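Local coordinates for protein Cd1 (Flavonifractor plautii, PDB 7D39) that probably uses a bound flavin mononucleotide as an ene-reductase to reduce flavones and flavonols, starting their breakdown in gut bacteria, at residues M1-I6 / G82-T87. Numbering follows the deposited sequence.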
loop_
_atom_site.group_PDB
_atom_site.type_symbol
_atom_site.label_atom_id
_atom_site.label_comp_id
_atom_site.label_asym_id
_atom_site.label_seq_id
_atom_site.Cartn_x
_atom_site.Cartn_y
_atom_site.Cartn_z
HETATM N N MSE A 1 22.565 -4.130 3.687
HETATM C CA MSE A 1 21.215 -3.833 3.324
HETATM C C MSE A 1 20.617 -5.073 2.735
HETATM O O MSE A 1 21.262 -5.751 1.967
HETATM C CB MSE A 1 21.165 -2.592 2.448
HETATM C CG MSE A 1 21.230 -2.821 0.951
HETATM SE SE MSE A 1 22.938 -2.173 0.200
HETATM C CE MSE A 1 24.049 -3.101 1.509
ATOM N N LYS A 2 19.409 -5.396 3.150
ATOM C CA LYS A 2 18.687 -6.584 2.774
ATOM C C LYS A 2 17.495 -6.183 1.948
ATOM O O LYS A 2 16.648 -5.484 2.420
ATOM C CB LYS A 2 18.159 -7.212 4.028
ATOM C CG LYS A 2 18.212 -8.700 4.136
ATOM C CD LYS A 2 18.626 -9.024 5.560
ATOM C CE LYS A 2 18.089 -10.353 6.061
ATOM N NZ LYS A 2 16.612 -10.387 6.201
ATOM N N ILE A 3 17.444 -6.626 0.708
ATOM C CA ILE A 3 16.318 -6.370 -0.154
ATOM C C ILE A 3 15.472 -7.611 -0.382
ATOM O O ILE A 3 15.979 -8.642 -0.750
ATOM C CB ILE A 3 16.758 -5.751 -1.482
ATOM C CG1 ILE A 3 17.482 -4.437 -1.249
ATOM C CG2 ILE A 3 15.592 -5.572 -2.420
ATOM C CD1 ILE A 3 16.624 -3.361 -0.656
ATOM N N LEU A 4 14.179 -7.483 -0.143
ATOM C CA LEU A 4 13.205 -8.498 -0.467
ATOM C C LEU A 4 12.428 -8.184 -1.730
ATOM O O LEU A 4 11.857 -7.152 -1.862
ATOM C CB LEU A 4 12.254 -8.725 0.700
ATOM C CG LEU A 4 11.121 -9.736 0.575
ATOM C CD1 LEU A 4 11.612 -11.153 0.537
ATOM C CD2 LEU A 4 10.110 -9.571 1.678
ATOM N N GLY A 5 12.437 -9.121 -2.648
ATOM C CA GLY A 5 11.566 -9.124 -3.787
ATOM C C GLY A 5 10.374 -10.041 -3.704
ATOM O O GLY A 5 10.479 -11.191 -3.392
ATOM N N ILE A 6 9.235 -9.487 -4.011
ATOM C CA ILE A 6 7.976 -10.181 -4.009
ATOM C C ILE A 6 7.310 -10.098 -5.373
ATOM O O ILE A 6 7.227 -9.057 -5.941
ATOM C CB ILE A 6 7.010 -9.629 -2.941
ATOM C CG1 ILE A 6 7.654 -9.613 -1.565
ATOM C CG2 ILE A 6 5.691 -10.363 -2.994
ATOM C CD1 ILE A 6 6.885 -8.854 -0.526
ATOM N N GLY A 82 14.551 -2.955 2.534
ATOM C CA GLY A 82 13.866 -2.412 1.379
ATOM C C GLY A 82 13.180 -3.548 0.650
ATOM O O GLY A 82 13.580 -4.711 0.757
ATOM N N ILE A 83 12.119 -3.198 -0.078
ATOM C CA ILE A 83 11.228 -4.171 -0.704
ATOM C C ILE A 83 10.901 -3.725 -2.119
ATOM O O ILE A 83 10.596 -2.550 -2.359
ATOM C CB ILE A 83 9.916 -4.357 0.081
ATOM C CG1 ILE A 83 10.176 -4.780 1.513
ATOM C CG2 ILE A 83 9.008 -5.346 -0.603
ATOM C CD1 ILE A 83 8.906 -4.932 2.298
ATOM N N VAL A 84 10.911 -4.687 -3.037
ATOM C CA VAL A 84 10.486 -4.507 -4.419
ATOM C C VAL A 84 9.343 -5.483 -4.659
ATOM O O VAL A 84 9.500 -6.695 -4.477
ATOM C CB VAL A 84 11.642 -4.746 -5.408
ATOM C CG1 VAL A 84 11.237 -4.379 -6.811
ATOM C CG2 VAL A 84 12.810 -3.923 -5.009
ATOM N N PHE A 85 8.196 -4.972 -5.032
ATOM C CA PHE A 85 6.987 -5.713 -5.182
ATOM C C PHE A 85 6.481 -5.580 -6.602
ATOM O O PHE A 85 6.119 -4.515 -7.020
ATOM C CB PHE A 85 5.965 -5.150 -4.208
ATOM C CG PHE A 85 4.872 -6.085 -3.844
ATOM C CD1 PHE A 85 4.417 -6.148 -2.562
ATOM C CD2 PHE A 85 4.296 -6.884 -4.779
ATOM C CE1 PHE A 85 3.420 -6.994 -2.224
ATOM C CE2 PHE A 85 3.290 -7.722 -4.448
ATOM C CZ PHE A 85 2.851 -7.785 -3.179
ATOM N N SER A 86 6.459 -6.671 -7.329
ATOM C CA SER A 86 5.921 -6.710 -8.666
ATOM C C SER A 86 4.553 -7.363 -8.755
ATOM O O SER A 86 4.402 -8.464 -8.383
ATOM C CB SER A 86 6.903 -7.376 -9.602
ATOM O OG SER A 86 6.600 -7.184 -10.930
ATOM N N THR A 87 3.561 -6.663 -9.253
ATOM C CA THR A 87 2.206 -7.190 -9.278
ATOM C C THR A 87 1.642 -7.156 -10.687
ATOM O O THR A 87 1.847 -6.187 -11.420
ATOM C CB THR A 87 1.271 -6.394 -8.354
ATOM O OG1 THR A 87 -0.045 -6.966 -8.398
ATOM C CG2 THR A 87 1.189 -4.956 -8.805
#
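Leu4 and Val84 sit mid-way along two parallel strands, 2-6 and 82-87, whose axes come within 4.7 Å and whose directions differ by 16°. Five backbone hydrogen bonds join them in the staggered parallel pattern, with Leu4 and Ile6 each giving and accepting one. The first, from Gly82 N to Lys2 O, is long at 3.3 Å and its donor is tilted from the carbonyl plane; by Ile6 N to Val84 O the length has fallen to 2.8 Å. CA-H groups of Ile3, Gly5, Ile83 and Phe85 add contacts to four of the same carbonyl oxygens, those of Gly82, Leu4, Val84 and Ile6. These are neighbouring strands inside the five-stranded parallel sheet of the flavodoxin-like fold, in order 2-1-3-4-5, and the chain between them supplies helix 14-28, edge strand 32-37 and helix 70-79. On the face bearing Ile3 and Val84, Ile3 bends its CD1 back over the backbone of Gly82, 3.6 Å from Gly82 CA, while its CG2 meets Val84 CG2 at 4.1 Å; helix 184-202 packs on both residues. On the other face, the CG1 branch of Ile6 lies beside its backbone N (chi1 -54°), which puts CG2 anti to that N and over the Phe85 ring in a CH-pi contact, 3.9 Å from the centroid. CG1 carries CD1 to Ile83 CG2, 4.1 Å away. Phe98 meets the Phe85 ring edge-to-face. Farther along, Ser86 OG hydrogen-bonds Asn15 OD1, and the side chain of Ser86 lies about 7 Å from the bound flavin mononucleotide.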